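JamJ (Lyngbya majuscula, PDB 5DOZ) is an NADPH-binding enoyl reductase domain of a polyketide synthase and probably takes part in forming a cyclopropane ring. Local coordinates at residues A[224-229]-A[240-245]; A[11-16]-A[69-74]; A[125-130]-A[297-302]. One frame throughout, in Å; residues are numbered along the deposited sequence.

Contact 1 of 3, residues A[224-229]-A[240-245]. With NDP (NADPH dihydro-nicotinamide-adenine-dinucleotide phosphate), chain E.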
loop_
_atom_site.group_PDB
_atom_site.type_symbol
_atom_site.label_atom_id
_atom_site.label_comp_id
_atom_site.label_asym_id
_atom_site.label_seq_id
_atom_site.Cartn_x
_atom_site.Cartn_y
_atom_site.Cartn_z
ATOM N N ASP A 224 19.021 -2.768 -11.502
ATOM C CA ASP A 224 18.370 -1.939 -12.514
ATOM C C ASP A 224 17.169 -1.185 -11.946
ATOM O O ASP A 224 16.796 -0.126 -12.451
ATOM C CB ASP A 224 17.942 -2.807 -13.699
ATOM C CG ASP A 224 19.102 -3.568 -14.301
ATOM O OD1 ASP A 224 19.991 -2.919 -14.901
ATOM O OD2 ASP A 224 19.132 -4.812 -14.168
ATOM N N VAL A 225 16.570 -1.743 -10.896
ATOM C CA VAL A 225 15.367 -1.177 -10.293
ATOM C C VAL A 225 15.444 -1.227 -8.766
ATOM O O VAL A 225 15.804 -2.257 -8.192
ATOM C CB VAL A 225 14.092 -1.922 -10.770
ATOM C CG1 VAL A 225 12.839 -1.308 -10.154
ATOM C CG2 VAL A 225 13.987 -1.910 -12.294
ATOM N N ILE A 226 15.117 -0.109 -8.119
ATOM C CA ILE A 226 14.870 -0.091 -6.676
ATOM C C ILE A 226 13.408 0.262 -6.403
ATOM O O ILE A 226 12.875 1.217 -6.974
ATOM C CB ILE A 226 15.787 0.900 -5.924
ATOM C CG1 ILE A 226 17.258 0.543 -6.144
ATOM C CG2 ILE A 226 15.490 0.886 -4.426
ATOM C CD1 ILE A 226 18.230 1.539 -5.554
ATOM N N PHE A 227 12.773 -0.526 -5.535
ATOM C CA PHE A 227 11.434 -0.244 -5.034
ATOM C C PHE A 227 11.610 0.174 -3.575
ATOM O O PHE A 227 11.812 -0.674 -2.698
ATOM C CB PHE A 227 10.560 -1.495 -5.173
ATOM C CG PHE A 227 9.130 -1.312 -4.738
ATOM C CD1 PHE A 227 8.188 -0.765 -5.604
ATOM C CD2 PHE A 227 8.714 -1.722 -3.475
ATOM C CE1 PHE A 227 6.866 -0.612 -5.211
ATOM C CE2 PHE A 227 7.394 -1.569 -3.076
ATOM C CZ PHE A 227 6.470 -1.013 -3.946
ATOM N N ASN A 228 11.565 1.481 -3.322
ATOM C CA ASN A 228 11.998 2.017 -2.032
ATOM C C ASN A 228 10.957 2.807 -1.248
ATOM O O ASN A 228 10.149 3.531 -1.827
ATOM C CB ASN A 228 13.246 2.890 -2.206
ATOM C CG ASN A 228 13.651 3.578 -0.915
ATOM O OD1 ASN A 228 13.824 2.924 0.113
ATOM N ND2 ASN A 228 13.772 4.904 -0.951
ATOM N N SER A 229 11.009 2.673 0.077
ATOM C CA SER A 229 10.189 3.483 0.979
ATOM C C SER A 229 10.969 4.008 2.196
ATOM O O SER A 229 10.374 4.542 3.133
ATOM C CB SER A 229 8.941 2.706 1.424
ATOM O OG SER A 229 9.232 1.804 2.482
ATOM N N LEU A 240 21.088 5.176 -4.440
ATOM C CA LEU A 240 21.687 5.639 -5.693
ATOM C C LEU A 240 22.959 4.862 -6.038
ATOM O O LEU A 240 23.188 4.540 -7.205
ATOM C CB LEU A 240 21.985 7.142 -5.652
ATOM C CG LEU A 240 20.837 8.133 -5.460
ATOM C CD1 LEU A 240 21.366 9.554 -5.537
ATOM C CD2 LEU A 240 19.720 7.932 -6.471
ATOM N N ASP A 241 23.774 4.553 -5.026
ATOM C CA ASP A 241 25.029 3.813 -5.230
ATOM C C ASP A 241 24.815 2.411 -5.809
ATOM O O ASP A 241 25.608 1.954 -6.640
ATOM C CB ASP A 241 25.832 3.713 -3.927
ATOM C CG ASP A 241 26.261 5.071 -3.389
ATOM O OD1 ASP A 241 26.010 6.101 -4.059
ATOM O OD2 ASP A 241 26.855 5.104 -2.289
ATOM N N VAL A 242 23.751 1.735 -5.374
ATOM C CA VAL A 242 23.468 0.374 -5.847
ATOM C C VAL A 242 22.669 0.351 -7.149
ATOM O O VAL A 242 22.463 -0.708 -7.738
ATOM C CB VAL A 242 22.764 -0.502 -4.779
ATOM C CG1 VAL A 242 23.688 -0.750 -3.604
ATOM C CG2 VAL A 242 21.456 0.118 -4.310
ATOM N N LEU A 243 22.224 1.521 -7.591
ATOM C CA LEU A 243 21.433 1.640 -8.807
ATOM C C LEU A 243 22.357 1.608 -10.031
ATOM O O LEU A 243 23.317 2.384 -10.119
ATOM C CB LEU A 243 20.610 2.931 -8.756
ATOM C CG LEU A 243 19.259 3.093 -9.459
ATOM C CD1 LEU A 243 18.390 1.843 -9.407
ATOM C CD2 LEU A 243 18.520 4.272 -8.840
ATOM N N ALA A 244 22.068 0.694 -10.957
ATOM C CA ALA A 244 22.855 0.515 -12.176
ATOM C C ALA A 244 22.780 1.733 -13.093
ATOM O O ALA A 244 22.030 2.681 -12.825
ATOM C CB ALA A 244 22.398 -0.736 -12.921
ATOM N N LEU A 245 23.557 1.710 -14.175
ATOM C CA LEU A 245 23.495 2.773 -15.166
ATOM C C LEU A 245 22.133 2.727 -15.845
ATOM O O LEU A 245 21.692 1.666 -16.299
ATOM C CB LEU A 245 24.636 2.660 -16.187
ATOM C CG LEU A 245 24.856 3.846 -17.135
ATOM C CD1 LEU A 245 25.368 5.063 -16.377
ATOM C CD2 LEU A 245 25.813 3.478 -18.264
HETATM P PA NDP E . 4.220 -1.450 6.502
HETATM O O1A NDP E . 4.033 -0.829 7.873
HETATM O O2A NDP E . 3.590 -2.778 6.179
HETATM O O5B NDP E . 5.797 -1.622 6.233
HETATM C C5B NDP E . 6.778 -0.934 7.001
HETATM C C4B NDP E . 8.026 -1.801 6.995
HETATM O O4B NDP E . 9.177 -0.964 7.146
HETATM C C3B NDP E . 8.066 -2.801 8.145
HETATM O O3B NDP E . 7.574 -4.090 7.764
HETATM C C2B NDP E . 9.537 -2.913 8.452
HETATM O O2B NDP E . 10.047 -4.042 7.761
HETATM C C1B NDP E . 10.187 -1.681 7.849
HETATM N N9A NDP E . 10.761 -0.809 8.890
HETATM C C8A NDP E . 10.185 -0.467 10.054
HETATM N N7A NDP E . 10.998 0.350 10.761
HETATM C C5A NDP E . 12.117 0.539 10.034
HETATM C C6A NDP E . 13.382 1.292 10.183
HETATM N N6A NDP E . 13.620 2.034 11.286
HETATM N N1A NDP E . 14.293 1.214 9.179
HETATM C C2A NDP E . 14.077 0.482 8.070
HETATM N N3A NDP E . 12.947 -0.222 7.876
HETATM C C4A NDP E . 11.954 -0.229 8.802
HETATM O O3 NDP E . 3.830 -0.354 5.388
HETATM P PN NDP E . 3.497 -0.631 3.837
HETATM O O1N NDP E . 4.290 -1.800 3.334
HETATM O O2N NDP E . 2.004 -0.619 3.661
HETATM O O5D NDP E . 4.075 0.690 3.117
HETATM C C5D NDP E . 5.452 1.073 3.232
HETATM C C4D NDP E . 5.612 2.573 2.983
HETATM O O4D NDP E . 5.037 2.950 1.730
HETATM C C3D NDP E . 4.905 3.416 4.025
HETATM O O3D NDP E . 5.737 4.542 4.294
HETATM C C2D NDP E . 3.616 3.853 3.351
HETATM O O2D NDP E . 3.065 5.069 3.878
HETATM C C1D NDP E . 4.047 3.968 1.901
HETATM N N1N NDP E . 2.943 3.754 0.965
HETATM C C2N NDP E . 2.809 4.614 -0.054
HETATM C C3N NDP E . 1.979 4.342 -1.135
HETATM C C7N NDP E . 2.047 5.208 -2.361
HETATM O O7N NDP E . 1.077 5.332 -3.090
HETATM N N7N NDP E . 3.189 5.832 -2.636
HETATM C C4N NDP E . 0.916 3.269 -1.010
HETATM C C5N NDP E . 1.240 2.341 0.070
HETATM C C6N NDP E . 2.170 2.655 1.060
HETATM P P2B NDP E . 11.389 -4.766 8.238
HETATM O O1X NDP E . 11.119 -5.180 9.667
HETATM O O2X NDP E . 11.489 -5.898 7.264
HETATM O O3X NDP E . 12.466 -3.722 8.082
#
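I226 leaves its strand pointing toward the segment 240-245 and meets two side chains there in different ways. With CG1 beside the backbone N (chi1 -59°) and the chain extended beyond it (chi2 174°), its delta methyl is carried to the far end of the side chain. There CD1 touches CG2 of V242 at 3.7 Å, the two side chains crossing at about a right angle. Lower down, I226 CG1 rests 3.7 Å from CD1 of L243, and this pair crosses obliquely. L243 starts out across the contact, but its CG lies roughly anti to the backbone N (chi1 -151°), and the turn at the next bond brings CD1 round against the flank of I226. Isoleucine suits this place as an apolar chain long enough to reach both: its tip lies between V242 and L243 while CG1 also rests on L243.

Where the two segments' backbones come closest, D224 and A244 have their CA atoms 5.1 Å apart, and the lone methyl of A244 fits there. D224 sets out away from A244, and only its carboxylate end comes back, OD1 lying 3.8 Å from A244 CB. No hydrogen bond joins the two segments; V225 pairs its backbone with R157 and L159, and I226 with R248 and I250. At the other end of 224-229, S229 CB lies 3.7 Å from C4D of NDP. The last turn of helix 235-242 and the short strand 243-244 thus pack on strand 223-228 just before the adjacent parallel strand 247-251, the beta-alpha-beta crossover of a Rossmann-type nucleotide-binding domain.

Contact 2 of 3, residues A[11-16]-A[69-74]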
loop_
_atom_site.group_PDB
_atom_site.type_symbol
_atom_site.label_atom_id
_atom_site.label_comp_id
_atom_site.label_asym_id
_atom_site.label_seq_id
_atom_site.Cartn_x
_atom_site.Cartn_y
_atom_site.Cartn_z
ATOM N N LEU A 11 -14.560 5.184 12.987
ATOM C CA LEU A 11 -13.365 5.366 13.801
ATOM C C LEU A 11 -12.930 6.824 13.809
ATOM O O LEU A 11 -12.758 7.449 12.752
ATOM C CB LEU A 11 -12.227 4.460 13.330
ATOM C CG LEU A 11 -10.996 4.348 14.233
ATOM C CD1 LEU A 11 -11.337 3.653 15.552
ATOM C CD2 LEU A 11 -9.879 3.618 13.494
ATOM N N LYS A 12 -12.763 7.357 15.016
ATOM C CA LYS A 12 -12.402 8.754 15.216
ATOM C C LYS A 12 -11.356 8.880 16.321
ATOM O O LYS A 12 -11.151 7.957 17.112
ATOM C CB LYS A 12 -13.643 9.593 15.578
ATOM C CG LYS A 12 -14.789 9.558 14.564
ATOM C CD LYS A 12 -14.454 10.278 13.265
ATOM C CE LYS A 12 -14.597 11.788 13.397
ATOM N NZ LYS A 12 -14.020 12.474 12.207
ATOM N N ILE A 13 -10.696 10.029 16.370
ATOM C CA ILE A 13 -9.763 10.330 17.451
ATOM C C ILE A 13 -10.018 11.767 17.907
ATOM O O ILE A 13 -10.089 12.679 17.086
ATOM C CB ILE A 13 -8.292 10.032 17.034
ATOM C CG1 ILE A 13 -7.418 9.749 18.261
ATOM C CG2 ILE A 13 -7.711 11.126 16.142
ATOM C CD1 ILE A 13 -6.179 8.931 17.948
ATOM N N ALA A 14 -10.200 11.959 19.211
ATOM C CA ALA A 14 -10.583 13.272 19.748
ATOM C C ALA A 14 -9.393 14.226 19.904
ATOM O O ALA A 14 -9.575 15.424 20.138
ATOM C CB ALA A 14 -11.330 13.116 21.068
ATOM N N SER A 15 -8.185 13.678 19.781
ATOM C CA SER A 15 -6.949 14.458 19.787
ATOM C C SER A 15 -5.790 13.615 19.256
ATOM O O SER A 15 -5.777 12.396 19.417
ATOM C CB SER A 15 -6.626 14.961 21.194
ATOM O OG SER A 15 -6.415 13.876 22.079
ATOM N N TYR A 16 -4.819 14.278 18.636
ATOM C CA TYR A 16 -3.651 13.627 18.039
ATOM C C TYR A 16 -2.651 13.082 19.071
ATOM O O TYR A 16 -2.708 13.437 20.250
ATOM C CB TYR A 16 -2.936 14.624 17.121
ATOM C CG TYR A 16 -3.726 15.038 15.899
ATOM C CD1 TYR A 16 -4.057 14.104 14.915
ATOM C CD2 TYR A 16 -4.129 16.361 15.713
ATOM C CE1 TYR A 16 -4.766 14.472 13.791
ATOM C CE2 TYR A 16 -4.846 16.737 14.579
ATOM C CZ TYR A 16 -5.158 15.784 13.622
ATOM O OH TYR A 16 -5.866 16.120 12.487
ATOM N N THR A 69 -9.020 20.376 8.734
ATOM C CA THR A 69 -8.546 21.509 9.537
ATOM C C THR A 69 -8.327 21.116 10.995
ATOM O O THR A 69 -7.405 21.610 11.649
ATOM C CB THR A 69 -9.518 22.707 9.485
ATOM O OG1 THR A 69 -10.812 22.302 9.947
ATOM C CG2 THR A 69 -9.628 23.258 8.063
ATOM N N SER A 70 -9.184 20.232 11.496
ATOM C CA SER A 70 -9.103 19.783 12.878
ATOM C C SER A 70 -9.088 18.263 12.952
ATOM O O SER A 70 -9.386 17.579 11.971
ATOM C CB SER A 70 -10.282 20.331 13.687
ATOM O OG SER A 70 -11.455 19.568 13.467
ATOM N N VAL A 71 -8.752 17.756 14.135
ATOM C CA VAL A 71 -8.746 16.324 14.426
ATOM C C VAL A 71 -10.147 15.711 14.287
ATOM O O VAL A 71 -10.289 14.535 13.939
ATOM C CB VAL A 71 -8.145 16.054 15.830
ATOM C CG1 VAL A 71 -9.082 16.510 16.947
ATOM C CG2 VAL A 71 -7.766 14.594 15.991
ATOM N N ASP A 72 -11.169 16.530 14.538
ATOM C CA ASP A 72 -12.571 16.122 14.459
ATOM C C ASP A 72 -13.003 15.756 13.043
ATOM O O ASP A 72 -14.025 15.093 12.853
ATOM C CB ASP A 72 -13.474 17.244 14.988
ATOM C CG ASP A 72 -13.096 17.691 16.389
ATOM O OD1 ASP A 72 -12.592 16.856 17.172
ATOM O OD2 ASP A 72 -13.305 18.879 16.708
ATOM N N HIS A 73 -12.228 16.195 12.054
ATOM C CA HIS A 73 -12.532 15.922 10.649
ATOM C C HIS A 73 -11.748 14.724 10.101
ATOM O O HIS A 73 -11.937 14.322 8.948
ATOM C CB HIS A 73 -12.281 17.172 9.797
ATOM C CG HIS A 73 -12.978 18.398 10.305
ATOM N ND1 HIS A 73 -12.318 19.582 10.550
ATOM C CD2 HIS A 73 -14.275 18.614 10.634
ATOM C CE1 HIS A 73 -13.180 20.480 10.993
ATOM N NE2 HIS A 73 -14.373 19.917 11.057
ATOM N N LEU A 74 -10.874 14.158 10.929
ATOM C CA LEU A 74 -10.039 13.035 10.509
ATOM C C LEU A 74 -10.806 11.712 10.553
ATOM O O LEU A 74 -11.444 11.372 11.555
ATOM C CB LEU A 74 -8.751 12.960 11.345
ATOM C CG LEU A 74 -7.623 12.005 10.919
ATOM C CD1 LEU A 74 -7.052 12.343 9.546
ATOM C CD2 LEU A 74 -6.516 11.993 11.963
HETATM O O HOH W 1 -10.674 11.621 14.379
#
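A polar grip beside an apolar patch joins the end of the N-terminal strand 9-13, and the turn after it, to the loop between helix 59-64 and strand 79-87. K12 supplies the grip. Its chain bends at chi2 and chi3 so that NZ reaches two carbonyls, donating to D72 O in the 3-10 turn 71-73 at 2.7 Å and to L74 O just after it at 2.9 Å. NZ stands above both carbonyl planes, about 55° out of each. A long, flexible lysine suits this task, since a single ammonium group can serve two acceptors. A water extends the link, accepting from I13 N and donating to L74 O.

V71 carries the apolar half. Its CG2, anti to the backbone N, lies over the centre of the Y16 ring, 3.6 Å from the centroid and 9° off the normal, a CH-pi contact. The same methyl presses on CG2 of I13 at 3.5 Å, tighter than usual for two carbons. L74 approaches Y16 differently, its CD2 meeting CE1 near the ring plane at 3.5 Å. The flat tyrosine therefore offers a face to one aliphatic residue and an edge to the other.

Beyond this patch, I13 reaches F76 in a loop and L22 of strand 22-26, the antiparallel partner of strand 9-13, while Y16 and L74 touch Q59 and N62 of helix 59-64, respectively.

Contact 3 of 3, residues A[125-130]-A[297-302]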
loop_
_atom_site.group_PDB
_atom_site.type_symbol
_atom_site.label_atom_id
_atom_site.label_comp_id
_atom_site.label_asym_id
_atom_site.label_seq_id
_atom_site.Cartn_x
_atom_site.Cartn_y
_atom_site.Cartn_z
ATOM N N ALA A 125 -13.630 -14.159 -7.200
ATOM C CA ALA A 125 -14.625 -15.039 -6.577
ATOM C C ALA A 125 -14.033 -16.249 -5.863
ATOM O O ALA A 125 -14.637 -16.768 -4.921
ATOM C CB ALA A 125 -15.657 -15.481 -7.609
ATOM N N ASN A 126 -12.860 -16.696 -6.309
ATOM C CA ASN A 126 -12.173 -17.832 -5.689
ATOM C C ASN A 126 -11.504 -17.503 -4.345
ATOM O O ASN A 126 -11.039 -18.406 -3.645
ATOM C CB ASN A 126 -11.145 -18.426 -6.658
ATOM C CG ASN A 126 -10.023 -17.459 -6.976
ATOM O OD1 ASN A 126 -10.259 -16.348 -7.464
ATOM N ND2 ASN A 126 -8.793 -17.868 -6.689
ATOM N N LEU A 127 -11.459 -16.218 -3.989
ATOM C CA LEU A 127 -10.849 -15.777 -2.729
ATOM C C LEU A 127 -11.879 -15.491 -1.642
ATOM O O LEU A 127 -13.037 -15.192 -1.936
ATOM C CB LEU A 127 -9.991 -14.525 -2.951
ATOM C CG LEU A 127 -8.712 -14.648 -3.781
ATOM C CD1 LEU A 127 -8.123 -13.271 -4.028
ATOM C CD2 LEU A 127 -7.689 -15.551 -3.107
ATOM N N LYS A 128 -11.443 -15.587 -0.387
ATOM C CA LYS A 128 -12.250 -15.171 0.755
ATOM C C LYS A 128 -12.161 -13.659 0.904
ATOM O O LYS A 128 -11.165 -13.055 0.500
ATOM C CB LYS A 128 -11.747 -15.836 2.040
ATOM C CG LYS A 128 -11.994 -17.334 2.141
ATOM C CD LYS A 128 -11.532 -17.861 3.495
ATOM C CE LYS A 128 -11.964 -19.303 3.726
ATOM N NZ LYS A 128 -11.110 -20.276 2.983
ATOM N N LEU A 129 -13.192 -13.053 1.495
ATOM C CA LEU A 129 -13.222 -11.606 1.723
ATOM C C LEU A 129 -11.939 -11.132 2.390
ATOM O O LEU A 129 -11.324 -10.160 1.952
ATOM C CB LEU A 129 -14.423 -11.202 2.594
ATOM C CG LEU A 129 -15.848 -11.212 2.029
ATOM C CD1 LEU A 129 -16.838 -10.804 3.113
ATOM C CD2 LEU A 129 -16.007 -10.312 0.815
ATOM N N ILE A 130 -11.544 -11.849 3.438
ATOM C CA ILE A 130 -10.393 -11.500 4.259
ATOM C C ILE A 130 -9.071 -11.606 3.482
ATOM O O ILE A 130 -8.182 -10.766 3.644
ATOM C CB ILE A 130 -10.394 -12.312 5.586
ATOM C CG1 ILE A 130 -9.481 -11.666 6.629
ATOM C CG2 ILE A 130 -10.107 -13.802 5.371
ATOM C CD1 ILE A 130 -10.181 -10.603 7.447
ATOM N N GLN A 297 -6.695 -11.752 -13.439
ATOM C CA GLN A 297 -6.513 -13.067 -14.049
ATOM C C GLN A 297 -5.393 -13.859 -13.373
ATOM O O GLN A 297 -5.480 -15.076 -13.264
ATOM C CB GLN A 297 -6.278 -12.941 -15.558
ATOM C CG GLN A 297 -7.507 -12.461 -16.324
ATOM C CD GLN A 297 -7.181 -11.760 -17.634
ATOM O OE1 GLN A 297 -6.015 -11.566 -17.986
ATOM N NE2 GLN A 297 -8.220 -11.372 -18.363
ATOM N N CYS A 298 -4.360 -13.158 -12.906
ATOM C CA CYS A 298 -3.278 -13.773 -12.137
ATOM C C CYS A 298 -3.786 -14.376 -10.812
ATOM O O CYS A 298 -3.383 -15.480 -10.434
ATOM C CB CYS A 298 -2.160 -12.759 -11.863
ATOM S SG CYS A 298 -1.743 -11.639 -13.227
ATOM N N PHE A 299 -4.665 -13.651 -10.122
ATOM C CA PHE A 299 -5.278 -14.132 -8.879
ATOM C C PHE A 299 -6.282 -15.249 -9.154
ATOM O O PHE A 299 -6.422 -16.179 -8.352
ATOM C CB PHE A 299 -5.942 -12.987 -8.095
ATOM C CG PHE A 299 -4.963 -12.057 -7.419
ATOM C CD1 PHE A 299 -4.303 -12.440 -6.250
ATOM C CD2 PHE A 299 -4.704 -10.791 -7.944
ATOM C CE1 PHE A 299 -3.400 -11.584 -5.629
ATOM C CE2 PHE A 299 -3.804 -9.931 -7.327
ATOM C CZ PHE A 299 -3.152 -10.328 -6.167
ATOM N N GLU A 300 -6.967 -15.152 -10.292
ATOM C CA GLU A 300 -7.902 -16.185 -10.742
ATOM C C GLU A 300 -7.193 -17.510 -11.035
ATOM O O GLU A 300 -7.666 -18.576 -10.638
ATOM C CB GLU A 300 -8.683 -15.709 -11.971
ATOM C CG GLU A 300 -9.847 -14.785 -11.635
ATOM C CD GLU A 300 -10.527 -14.185 -12.858
ATOM O OE1 GLU A 300 -10.152 -14.528 -13.998
ATOM O OE2 GLU A 300 -11.444 -13.357 -12.674
ATOM N N ASN A 301 -6.050 -17.428 -11.712
ATOM C CA ASN A 301 -5.263 -18.606 -12.064
ATOM C C ASN A 301 -4.268 -19.011 -10.971
ATOM O O ASN A 301 -3.392 -19.848 -11.199
ATOM C CB ASN A 301 -4.538 -18.373 -13.396
ATOM C CG ASN A 301 -5.476 -17.932 -14.510
ATOM O OD1 ASN A 301 -6.700 -17.914 -14.350
ATOM N ND2 ASN A 301 -4.902 -17.569 -15.649
ATOM N N LYS A 302 -4.420 -18.398 -9.794
ATOM C CA LYS A 302 -3.577 -18.624 -8.608
ATOM C C LYS A 302 -2.078 -18.518 -8.881
ATOM O O LYS A 302 -1.269 -19.274 -8.333
ATOM C CB LYS A 302 -3.941 -19.946 -7.912
ATOM C CG LYS A 302 -5.291 -19.915 -7.206
ATOM C CD LYS A 302 -5.559 -21.199 -6.431
ATOM C CE LYS A 302 -6.737 -21.009 -5.480
ATOM N NZ LYS A 302 -7.062 -22.230 -4.691
#
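N126 makes the central approach, directing its amide at the last turn of helix 296-300. Its CG occupies the crowded position between the backbone N and the carbonyl carbon (chi1 65°), and from there ND2 donates to F299 O. The bond is weak, 3.4 Å long with an angle of 152° at the hydrogen. The rest of the amide lies along the helix end, with OD1 4.0 Å from CA of E300. K302 slides past N126 in the opposite direction: its extended chain brings CE to 3.9 Å from ND2, so that aliphatic carbon borders the amide. Asparagine suits the place because its short side chain ends in an N-H donor that can meet a main-chain carbonyl.

Next to this polar pair, L127 sends CD1 toward CD1 of F299, a loose apolar approach at 4.5 Å. F299 is buried and packs edge-to-face with F139, while L127 also touches I135, so these two residues carry the contact inward from an otherwise exposed surface.

The target carbonyl is placed by the way its helix stops. K302 has positive phi (51°) and is the C-prime residue of a Schellman motif, in which its own N-H bonds weakly back to F299 O while the N-H of E303 returns to C298 O. On the other side, K128 stands at the N-cap position of helix 129-132, and its backbone N-H is bonded to the carboxylate OE1 of E131.

A carbonyl at a helix C-terminus carries partial negative charge, which would favour N-H donors. Two weak ones, from the capping turn and from N126, share F299 O at the surface.

The three contacts lie far apart and none touches another. Contact 1 is linked to the cofactor through S229 at the far end of its strand, although the packing itself does not touch it; the side chain of L74 in contact 2 is about 14 Å from the ligand. Contacts 1 and 2 fall on opposite sides of the chain's centre, their own centres 38 Å apart, and contact 2 is complete in the sequence before contact 1 begins. Contact 3 spans the longest separation, 167 residues, and brackets all of contact 1, although the centres of the two are 32 Å apart and their nearest atoms about 14 Å. Contacts 2 and 3 are 36 Å apart between centres.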